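Local coordinates for sensor histidine kinase CusS (Escherichia coli, PDB 5KU5), which senses copper and silver ions and responds by phosphorylating the regulator CusR, the chain here being the periplasmic metal-sensing domain of this histidine kinase, at residues G93-M98 / E107-R112; N48-L53 / P65-I70; D69-T74 / T129-L134; E87-S92 / M113-V118. All blocks are in the same frame, centred on the assembly; numbering follows the deposited sequence. Where two conformers were deposited one is given.

Contact 1 of 4, residues G93-M98 / E107-R112. With AG (silver ion), chain E.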
# COMPACT_ATOMS: atom_id res chain seq x y z
N GLY A 93 6.14 -19.35 5.35
CA GLY A 93 6.10 -18.88 6.73
C GLY A 93 7.01 -17.66 6.81
O GLY A 93 7.67 -17.33 5.82
N PRO A 94 7.07 -16.98 7.96
CA PRO A 94 6.37 -17.24 9.21
C PRO A 94 4.93 -16.74 9.21
O PRO A 94 4.49 -16.11 8.24
CB PRO A 94 7.19 -16.44 10.23
CG PRO A 94 7.69 -15.28 9.45
CD PRO A 94 7.90 -15.77 8.05
N THR A 95 4.23 -17.00 10.31
CA THR A 95 2.93 -16.41 10.57
C THR A 95 3.13 -15.03 11.20
O THR A 95 3.92 -14.87 12.13
CB THR A 95 2.09 -17.30 11.50
OG1 THR A 95 1.89 -18.58 10.88
CG2 THR A 95 0.72 -16.67 11.80
N MET A 96 2.42 -14.03 10.67
CA MET A 96 2.40 -12.69 11.24
C MET A 96 1.19 -12.57 12.14
O MET A 96 0.07 -12.87 11.71
CB MET A 96 2.33 -11.63 10.14
CG MET A 96 2.42 -10.20 10.64
SD MET A 96 2.39 -8.99 9.31
CE MET A 96 2.18 -7.48 10.26
N MET A 97 1.41 -12.13 13.39
CA MET A 97 0.31 -11.89 14.33
C MET A 97 -0.55 -10.75 13.80
O MET A 97 -0.02 -9.71 13.40
CB MET A 97 0.86 -11.54 15.72
CG MET A 97 -0.20 -11.23 16.78
SD MET A 97 -1.48 -12.49 16.95
CE MET A 97 -0.55 -13.84 17.67
N MET A 98 -1.86 -10.96 13.78
CA MET A 98 -2.81 -9.96 13.30
C MET A 98 -3.94 -9.77 14.32
O MET A 98 -4.26 -10.71 15.05
CB MET A 98 -3.36 -10.38 11.94
CG MET A 98 -2.34 -10.39 10.81
SD MET A 98 -1.71 -8.76 10.37
CE MET A 98 -3.09 -8.05 9.48
N GLU A 107 -5.40 -13.94 8.17
CA GLU A 107 -4.45 -15.05 8.24
C GLU A 107 -3.29 -14.75 7.29
O GLU A 107 -3.46 -14.84 6.07
CB GLU A 107 -5.15 -16.37 7.86
CG GLU A 107 -4.27 -17.60 7.69
CD GLU A 107 -3.52 -18.01 8.95
OE1 GLU A 107 -4.03 -17.76 10.07
OE2 GLU A 107 -2.42 -18.60 8.82
N HIS A 108 -2.13 -14.39 7.84
CA HIS A 108 -0.93 -14.07 7.04
C HIS A 108 0.26 -14.98 7.36
O HIS A 108 0.99 -14.74 8.32
CB HIS A 108 -0.54 -12.59 7.23
CG HIS A 108 -1.43 -11.62 6.53
ND1 HIS A 108 -1.43 -10.27 6.82
CD2 HIS A 108 -2.36 -11.79 5.56
CE1 HIS A 108 -2.31 -9.65 6.06
NE2 HIS A 108 -2.89 -10.55 5.28
N SER A 109 0.43 -16.03 6.56
CA SER A 109 1.60 -16.92 6.66
C SER A 109 2.28 -17.29 5.32
O SER A 109 3.10 -18.21 5.30
CB SER A 109 1.20 -18.19 7.43
OG SER A 109 0.27 -18.96 6.70
N ASN A 110 1.97 -16.57 4.24
CA ASN A 110 2.56 -16.85 2.92
C ASN A 110 3.03 -15.56 2.26
O ASN A 110 2.30 -14.57 2.26
CB ASN A 110 1.56 -17.55 2.01
CG ASN A 110 1.17 -18.91 2.53
OD1 ASN A 110 1.92 -19.88 2.41
ND2 ASN A 110 -0.01 -19.00 3.12
N TRP A 111 4.23 -15.58 1.68
CA TRP A 111 4.92 -14.35 1.29
C TRP A 111 5.63 -14.44 -0.06
O TRP A 111 6.14 -15.50 -0.43
CB TRP A 111 5.95 -13.95 2.36
CG TRP A 111 5.41 -14.05 3.76
CD1 TRP A 111 5.44 -15.15 4.56
CD2 TRP A 111 4.75 -13.02 4.50
NE1 TRP A 111 4.83 -14.87 5.76
CE2 TRP A 111 4.40 -13.57 5.75
CE3 TRP A 111 4.42 -11.69 4.22
CZ2 TRP A 111 3.73 -12.83 6.73
CZ3 TRP A 111 3.75 -10.95 5.20
CH2 TRP A 111 3.42 -11.52 6.45
N ARG A 112 5.63 -13.32 -0.78
CA ARG A 112 6.55 -13.09 -1.90
C ARG A 112 7.68 -12.25 -1.34
O ARG A 112 7.43 -11.17 -0.78
CB ARG A 112 5.88 -12.38 -3.07
CG ARG A 112 5.45 -13.32 -4.17
CD ARG A 112 4.94 -12.61 -5.42
NE ARG A 112 4.53 -13.62 -6.39
CZ ARG A 112 3.33 -14.19 -6.47
NH1 ARG A 112 2.32 -13.83 -5.67
NH2 ARG A 112 3.12 -15.12 -7.39
AG AG E . 0.05 -9.26 8.49
O HOH W 1 -2.19 -14.11 10.73
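The silver ion lies where the loop 93-98 faces the residues leading into strand 111-122. The ion is bound by M96 SD and H108 ND1, each at 2.5 Å, and by M98 SD at 2.6 Å, with S47 O as the fourth ligand. The two methionines bring their sulfurs in by different routes. M96 has CG anti to its backbone N and stays extended to the methyl, whereas M98 is bent at both chi2 and chi3, so that its CE passes obliquely by the H108 imidazole. This is an intrachain metal site of the PDC-fold (PAS-like) sensor domain, built from two methionine sulfurs and an imidazole nitrogen of these two segments and the backbone carbonyl of S47, and no second subunit touches either segment.

One direct backbone bond links two of the ligand residues. M96 N donates to H108 O over 2.8 Å with an N-H...O angle of 173°. A water also bridges the same two residues, accepting a hydrogen bond from H108 N and donating one to M96 O.

Farther out, W111 positions the loop. Its indole NE1 donates to P94 O at 2.8 Å (159°), with the acceptor in the ring plane. Along the same edge M96 CB meets W111 CH2 at 3.8 Å. M96 SD stands 5.3 Å from the centroid of the W111 six-membered ring, close to the ring plane, an edge-on Met-aromatic contact. A cis peptide precedes P94, and S109 CA-H also points at P94 O.

Contact 2 of 4, residues N48-L53 / P65-I70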
# COMPACT_ATOMS: atom_id res chain seq x y z
N ASN A 48 0.54 -5.84 6.18
CA ASN A 48 0.74 -7.01 5.31
C ASN A 48 2.18 -7.20 4.79
O ASN A 48 2.39 -7.92 3.81
CB ASN A 48 -0.25 -6.93 4.14
CG ASN A 48 0.03 -5.74 3.22
OD1 ASN A 48 0.65 -4.75 3.61
ND2 ASN A 48 -0.45 -5.84 1.98
N VAL A 49 3.15 -6.56 5.44
CA VAL A 49 4.55 -6.61 5.01
C VAL A 49 5.45 -6.88 6.22
O VAL A 49 5.27 -6.30 7.28
CB VAL A 49 4.98 -5.28 4.33
CG1 VAL A 49 6.48 -5.26 4.04
CG2 VAL A 49 4.20 -5.08 3.04
N LEU A 50 6.40 -7.80 6.03
CA LEU A 50 7.47 -8.04 7.00
C LEU A 50 8.79 -7.69 6.33
O LEU A 50 8.95 -7.92 5.13
CB LEU A 50 7.50 -9.50 7.43
CG LEU A 50 6.28 -10.01 8.21
CD1 LEU A 50 6.38 -11.52 8.36
CD2 LEU A 50 6.16 -9.33 9.56
N ILE A 51 9.71 -7.12 7.10
CA ILE A 51 11.05 -6.84 6.60
C ILE A 51 12.11 -7.34 7.57
O ILE A 51 11.85 -7.51 8.76
CB ILE A 51 11.26 -5.34 6.24
CG1 ILE A 51 11.45 -4.47 7.49
CG2 ILE A 51 10.10 -4.81 5.40
CD1 ILE A 51 12.90 -4.13 7.80
N SER A 52 13.31 -7.56 7.04
CA SER A 52 14.48 -7.88 7.84
C SER A 52 15.70 -7.20 7.24
O SER A 52 15.92 -7.26 6.03
CB SER A 52 14.71 -9.39 7.89
OG SER A 52 15.82 -9.70 8.72
N LEU A 53 16.49 -6.55 8.10
CA LEU A 53 17.68 -5.84 7.69
C LEU A 53 18.90 -6.57 8.25
O LEU A 53 19.03 -6.73 9.46
CB LEU A 53 17.64 -4.40 8.20
CG LEU A 53 18.64 -3.41 7.59
CD1 LEU A 53 18.33 -3.15 6.13
CD2 LEU A 53 18.65 -2.11 8.38
N PRO A 65 8.25 -6.61 14.18
CA PRO A 65 7.89 -7.17 15.48
C PRO A 65 6.74 -8.20 15.47
O PRO A 65 6.66 -9.02 16.38
CB PRO A 65 7.47 -5.93 16.28
CG PRO A 65 6.83 -5.06 15.25
CD PRO A 65 7.63 -5.28 13.98
N GLY A 66 5.87 -8.14 14.46
CA GLY A 66 4.70 -9.03 14.40
C GLY A 66 4.97 -10.51 14.16
O GLY A 66 4.07 -11.33 14.36
N ALA A 67 6.18 -10.85 13.73
CA ALA A 67 6.53 -12.23 13.40
C ALA A 67 8.00 -12.54 13.72
O ALA A 67 8.76 -11.63 14.05
CB ALA A 67 6.26 -12.49 11.93
N PRO A 68 8.39 -13.82 13.62
CA PRO A 68 9.81 -14.16 13.59
C PRO A 68 10.53 -13.55 12.39
O PRO A 68 9.89 -13.20 11.39
CB PRO A 68 9.81 -15.68 13.50
CG PRO A 68 8.53 -16.10 14.13
CD PRO A 68 7.55 -15.02 13.81
N ASP A 69 11.85 -13.42 12.50
CA ASP A 69 12.71 -12.91 11.43
C ASP A 69 12.51 -13.75 10.16
O ASP A 69 12.70 -14.97 10.19
CB ASP A 69 14.17 -12.96 11.89
CG ASP A 69 15.16 -12.40 10.87
OD1 ASP A 69 14.75 -11.87 9.81
OD2 ASP A 69 16.37 -12.50 11.14
N ILE A 70 12.11 -13.09 9.07
CA ILE A 70 11.90 -13.79 7.78
C ILE A 70 13.16 -14.44 7.22
O ILE A 70 13.07 -15.44 6.51
CB ILE A 70 11.23 -12.91 6.69
CG1 ILE A 70 12.10 -11.71 6.29
CG2 ILE A 70 9.82 -12.49 7.13
CD1 ILE A 70 11.45 -10.80 5.26
O HOH W 2 11.31 -10.30 9.30
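Residues 67-70 of the loop run at 54° to residues 50-52 of strand 49-54 without pairing with them, the nearest alpha carbons, those of S52 and D69, being 6.4 Å apart. Side chains and one water therefore make the connection. L50 and S52, alternate residues on one side of the strand, both project toward the loop, while I51 projects away from it.

L50 has CG anti to its carbonyl carbon. Its CD1 methyl touches two loop side chains, 3.7 Å from A67 CB and 3.8 Å from I70 CG2. I70 adopts the crowded first torsion (chi1 63°), with CG1 between its backbone N and carbonyl carbon. This places CG2 against L50 and CG1 over S52 CB at 3.8 Å, so that one isoleucine spans both strand residues. In the six-stranded antiparallel sheet of this PAS-like domain, strand 49-54 lies between strands 60-63 and 125-135, and the loop packs against one face of it; I51, on the other face, packs on V43 of helix 32-44.

The polar part is separate. S52 OG, anti to its own backbone N, donates to D69 OD1 at 2.7 Å, approaching from above the carboxylate plane by 32°. D69 reaches it with CG likewise anti to its N. OD1 takes a second bond from R71 N, and D69 OD2 bonds T60 OG1 on the neighbouring strand, so both oxygens of this buried carboxylate are occupied. Between the polar pair and the L50 cluster, a water donates to I51 O at 2.9 Å and accepts from I70 N at 2.9 Å.

Contact 3 of 4, residues D69-T74 / T129-L134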
# COMPACT_ATOMS: atom_id res chain seq x y z
N ASP A 69 11.85 -13.42 12.50
CA ASP A 69 12.71 -12.91 11.43
C ASP A 69 12.51 -13.75 10.16
O ASP A 69 12.70 -14.97 10.19
CB ASP A 69 14.17 -12.96 11.89
CG ASP A 69 15.16 -12.40 10.87
OD1 ASP A 69 14.75 -11.87 9.81
OD2 ASP A 69 16.37 -12.50 11.14
N ILE A 70 12.11 -13.09 9.07
CA ILE A 70 11.90 -13.79 7.78
C ILE A 70 13.16 -14.44 7.22
O ILE A 70 13.07 -15.44 6.51
CB ILE A 70 11.23 -12.91 6.69
CG1 ILE A 70 12.10 -11.71 6.29
CG2 ILE A 70 9.82 -12.49 7.13
CD1 ILE A 70 11.45 -10.80 5.26
N ARG A 71 14.34 -13.90 7.56
CA ARG A 71 15.62 -14.49 7.15
C ARG A 71 15.85 -15.92 7.66
O ARG A 71 16.63 -16.66 7.07
CB ARG A 71 16.80 -13.60 7.56
CG ARG A 71 16.85 -12.29 6.79
CD ARG A 71 18.07 -11.47 7.14
NE ARG A 71 19.30 -12.13 6.69
CZ ARG A 71 20.35 -12.47 7.45
NH1 ARG A 71 20.39 -12.22 8.76
NH2 ARG A 71 21.39 -13.07 6.87
N GLU A 72 15.15 -16.30 8.73
CA GLU A 72 15.13 -17.70 9.20
C GLU A 72 14.40 -18.65 8.24
O GLU A 72 14.54 -19.87 8.36
CB GLU A 72 14.49 -17.80 10.59
CG GLU A 72 15.17 -16.99 11.68
CD GLU A 72 14.62 -17.27 13.07
OE1 GLU A 72 13.79 -18.18 13.24
OE2 GLU A 72 15.04 -16.57 14.02
N PHE A 73 13.59 -18.10 7.33
CA PHE A 73 12.88 -18.88 6.31
C PHE A 73 13.54 -18.79 4.92
O PHE A 73 13.00 -19.34 3.96
CB PHE A 73 11.42 -18.43 6.25
CG PHE A 73 10.64 -18.78 7.49
CD1 PHE A 73 10.77 -18.02 8.64
CD2 PHE A 73 9.79 -19.88 7.51
CE1 PHE A 73 10.07 -18.35 9.79
CE2 PHE A 73 9.09 -20.22 8.65
CZ PHE A 73 9.23 -19.44 9.80
N THR A 74 14.69 -18.12 4.83
CA THR A 74 15.48 -18.09 3.60
C THR A 74 15.87 -19.50 3.14
O THR A 74 15.85 -19.77 1.94
CB THR A 74 16.74 -17.20 3.76
OG1 THR A 74 16.34 -15.84 3.96
CG2 THR A 74 17.66 -17.27 2.54
N THR A 129 21.77 -5.42 3.79
CA THR A 129 20.92 -6.12 2.83
C THR A 129 19.51 -6.11 3.41
O THR A 129 19.28 -6.65 4.49
CB THR A 129 21.38 -7.57 2.60
OG1 THR A 129 22.73 -7.57 2.14
CG2 THR A 129 20.51 -8.27 1.56
N LEU A 130 18.60 -5.46 2.70
CA LEU A 130 17.19 -5.36 3.10
C LEU A 130 16.40 -6.51 2.48
O LEU A 130 16.46 -6.71 1.27
CB LEU A 130 16.61 -4.03 2.64
CG LEU A 130 15.12 -3.76 2.90
CD1 LEU A 130 14.79 -3.82 4.38
CD2 LEU A 130 14.73 -2.43 2.30
N TYR A 131 15.67 -7.25 3.31
CA TYR A 131 14.74 -8.30 2.87
C TYR A 131 13.32 -7.80 3.10
O TYR A 131 13.01 -7.29 4.17
CB TYR A 131 14.97 -9.58 3.68
CG TYR A 131 16.32 -10.22 3.44
CD1 TYR A 131 17.47 -9.73 4.05
CD2 TYR A 131 16.44 -11.34 2.60
CE1 TYR A 131 18.70 -10.32 3.84
CE2 TYR A 131 17.68 -11.93 2.38
CZ TYR A 131 18.80 -11.42 3.00
OH TYR A 131 20.03 -12.01 2.80
N ILE A 132 12.47 -7.94 2.08
CA ILE A 132 11.08 -7.46 2.11
C ILE A 132 10.16 -8.62 1.75
O ILE A 132 10.36 -9.25 0.72
CB ILE A 132 10.85 -6.33 1.07
CG1 ILE A 132 11.91 -5.22 1.20
CG2 ILE A 132 9.44 -5.74 1.23
CD1 ILE A 132 11.93 -4.26 0.03
N ALA A 133 9.15 -8.87 2.59
CA ALA A 133 8.17 -9.93 2.36
C ALA A 133 6.75 -9.34 2.34
O ALA A 133 6.33 -8.71 3.30
CB ALA A 133 8.28 -10.99 3.44
N LEU A 134 6.03 -9.57 1.24
CA LEU A 134 4.64 -9.11 1.07
C LEU A 134 3.69 -10.30 1.15
O LEU A 134 3.94 -11.34 0.54
CB LEU A 134 4.47 -8.41 -0.29
CG LEU A 134 3.06 -7.95 -0.69
CD1 LEU A 134 2.57 -6.85 0.24
CD2 LEU A 134 3.03 -7.47 -2.13
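This is packing of a short 3-10 turn, residues 70-72, against one face of the antiparallel sheet of the PAS-like sensor domain, with no hydrogen bond across it. The sheet side is strand 125-135, flanked by strands 49-54 and 111-122. Y131 and A133 point toward the turn, whereas L130 and I132 point to the opposite face, where they touch helix 2-25. The contact thus joins the loop that follows strand 60-63 to the middle of the sheet.

Its buried half is aliphatic. The tip of I70, CD1, rests 3.7 Å from A133 CB and 4.0 Å from Y131 CB, touching both strand side chains.

The more open half is R71 lying across the Y131 ring. R71 CG stands over the ring face 3.9 Å from its centroid and 15° off the normal, a CH-pi contact displaced toward the rim. The chain then runs past the CE1 side of the ring, with CD following CG and R71 NE coming to 3.4 Å from Y131 CE1. A bend at chi3 turns the guanidinium so that its plane is inclined 42° to the ring, which is not a parallel stack. The terminal nitrogens NH1 and NH2 bond T60 OG1 and G58 O, while CG, CD and NE lie along the ring.

The turn itself is braced by D69 in an Asx turn: R71 N donates to D69 OD1 at 3.1 Å with an N-H...O angle of 156°, meeting the oxygen from well above the carboxylate plane.

Contact 4 of 4, residues E87-S92 / M113-V118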
# COMPACT_ATOMS: atom_id res chain seq x y z
N GLU A 87 14.80 -12.05 -9.10
CA GLU A 87 15.02 -12.96 -7.98
C GLU A 87 13.92 -12.79 -6.93
O GLU A 87 14.11 -12.15 -5.89
CB GLU A 87 16.42 -12.68 -7.41
CG GLU A 87 17.05 -13.86 -6.68
CD GLU A 87 18.24 -13.45 -5.82
OE1 GLU A 87 18.96 -12.51 -6.21
OE2 GLU A 87 18.45 -14.08 -4.77
N VAL A 88 12.74 -13.35 -7.22
CA VAL A 88 11.58 -13.33 -6.33
C VAL A 88 11.38 -14.72 -5.74
O VAL A 88 11.39 -15.71 -6.48
CB VAL A 88 10.29 -12.90 -7.07
CG1 VAL A 88 9.11 -12.81 -6.10
CG2 VAL A 88 10.50 -11.59 -7.80
N TYR A 89 11.17 -14.79 -4.43
CA TYR A 89 11.00 -16.06 -3.73
C TYR A 89 9.63 -16.20 -3.09
O TYR A 89 8.95 -15.21 -2.83
CB TYR A 89 12.07 -16.23 -2.66
CG TYR A 89 13.46 -16.31 -3.24
CD1 TYR A 89 13.93 -17.51 -3.78
CD2 TYR A 89 14.29 -15.20 -3.26
CE1 TYR A 89 15.21 -17.59 -4.32
CE2 TYR A 89 15.56 -15.28 -3.80
CZ TYR A 89 16.01 -16.47 -4.33
OH TYR A 89 17.27 -16.55 -4.87
N LEU A 90 9.25 -17.45 -2.84
CA LEU A 90 8.03 -17.79 -2.12
C LEU A 90 8.41 -18.37 -0.76
O LEU A 90 9.19 -19.33 -0.69
CB LEU A 90 7.21 -18.80 -2.92
CG LEU A 90 6.68 -18.28 -4.26
CD1 LEU A 90 6.12 -19.43 -5.09
CD2 LEU A 90 5.61 -17.21 -4.06
N LEU A 91 7.88 -17.77 0.31
CA LEU A 91 8.01 -18.31 1.66
C LEU A 91 6.65 -18.83 2.12
O LEU A 91 5.63 -18.17 1.91
CB LEU A 91 8.48 -17.22 2.63
CG LEU A 91 9.69 -16.37 2.26
CD1 LEU A 91 9.91 -15.31 3.32
CD2 LEU A 91 10.94 -17.23 2.09
N SER A 92 6.65 -20.01 2.75
CA SER A 92 5.44 -20.59 3.36
C SER A 92 5.39 -20.35 4.88
O SER A 92 4.68 -21.05 5.61
CB SER A 92 5.35 -22.08 3.03
OG SER A 92 6.36 -22.81 3.69
N MET A 113 8.92 -12.73 -1.50
CA MET A 113 10.10 -12.10 -0.92
C MET A 113 11.10 -11.67 -1.99
O MET A 113 11.33 -12.39 -2.95
CB MET A 113 10.78 -13.05 0.08
CG MET A 113 11.96 -12.44 0.83
SD MET A 113 13.55 -12.63 -0.01
CE MET A 113 13.84 -14.39 0.19
N ILE A 114 11.69 -10.49 -1.79
CA ILE A 114 12.83 -10.01 -2.56
C ILE A 114 13.85 -9.46 -1.57
O ILE A 114 13.54 -9.23 -0.40
CB ILE A 114 12.45 -8.92 -3.58
CG1 ILE A 114 11.77 -7.71 -2.92
CG2 ILE A 114 11.55 -9.50 -4.67
CD1 ILE A 114 11.82 -6.46 -3.76
N ASN A 115 15.07 -9.26 -2.05
CA ASN A 115 16.11 -8.59 -1.27
C ASN A 115 16.99 -7.71 -2.14
O ASN A 115 17.11 -7.95 -3.34
CB ASN A 115 16.96 -9.62 -0.52
CG ASN A 115 17.66 -10.60 -1.45
OD1 ASN A 115 18.78 -10.35 -1.89
ND2 ASN A 115 16.98 -11.69 -1.78
N LEU A 116 17.60 -6.70 -1.53
CA LEU A 116 18.51 -5.79 -2.22
C LEU A 116 19.54 -5.18 -1.27
O LEU A 116 19.27 -5.05 -0.07
CB LEU A 116 17.73 -4.66 -2.92
CG LEU A 116 17.00 -3.61 -2.07
CD1 LEU A 116 16.81 -2.32 -2.85
CD2 LEU A 116 15.66 -4.13 -1.56
N PRO A 117 20.73 -4.79 -1.80
CA PRO A 117 21.67 -4.03 -0.98
C PRO A 117 21.12 -2.63 -0.69
O PRO A 117 20.47 -2.04 -1.55
CB PRO A 117 22.94 -3.95 -1.85
CG PRO A 117 22.74 -4.94 -2.95
CD PRO A 117 21.26 -5.01 -3.16
N VAL A 118 21.41 -2.12 0.50
CA VAL A 118 20.81 -0.87 0.99
C VAL A 118 21.75 -0.18 1.98
O VAL A 118 22.64 -0.80 2.55
CB VAL A 118 19.37 -1.18 1.55
CG1 VAL A 118 19.10 -0.58 2.93
CG2 VAL A 118 18.30 -0.74 0.56
O HOH W 3 15.51 -9.95 -4.80
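Two neighbouring strands of the antiparallel sheet, 89-91 and 111-122, meet here through one hydrogen-bonded pair, Y89 with M113. Y89 N donates to M113 O at 2.8 Å and 172°, and M113 N returns a bond to Y89 O at 2.8 Å and 167°. The axes of segments 89-91 and 113-118 make 125° between their N-to-C directions, well short of straight antiparallel; beyond the pair, a water donates to E87 O and accepts from N115 N, spanning the separating backbones.

Both paired side chains leave the same face and run side by side. M113 starts with CG anti to its backbone N, then bends at chi2 and chi3, which folds CE back to 3.6 Å from Y89 CD2. Its SD is 5.5 Å from the Y89 ring centroid, an oblique Met-aromatic contact. M113 CB touches L91 CD1 at 4.0 Å. At the far end of the ring, Y89 OH donates to E87 OE2 at 2.7 Å, using the anti lone pair of that oxygen, which lies in the ring plane.

I114 turns from this row; its CG2 meets V88 CG2 at 3.9 Å, and the side chain also touches L14 of helix 2-25. M113, in contrast, faces Y131 of the next strand. Strands 60-63, 49-54, 125-135, 111-122, 89-91 and 78-79 lie side by side in that order, consistent with the central antiparallel sheet of a PDC (PAS-like) fold.

The four contacts lie in or beside one antiparallel sheet, contact 1 holding the loops at the silver site. Contact 2 is wholly buried; contacts 1, 3 and 4 are partly so. Contacts 2 and 3 share D69 and I70, laying one loop over neighbouring strands 49-54 and 125-135, whose backbones bond at L50-A133 and S52-Y131. Contacts 1 and 4 both use strand 111-122, joined by the W111-L91 backbone bond. Chemistry changes with place: strand pairing in contact 4, aliphatic and arginine-tyrosine packing in contact 3, a buried hydroxyl-carboxylate bond in contact 2, silver coordination in contact 1. L50 of contact 2 packs on W111, and G66 probably bonds M97, tying contact 2 to the silver-site loop.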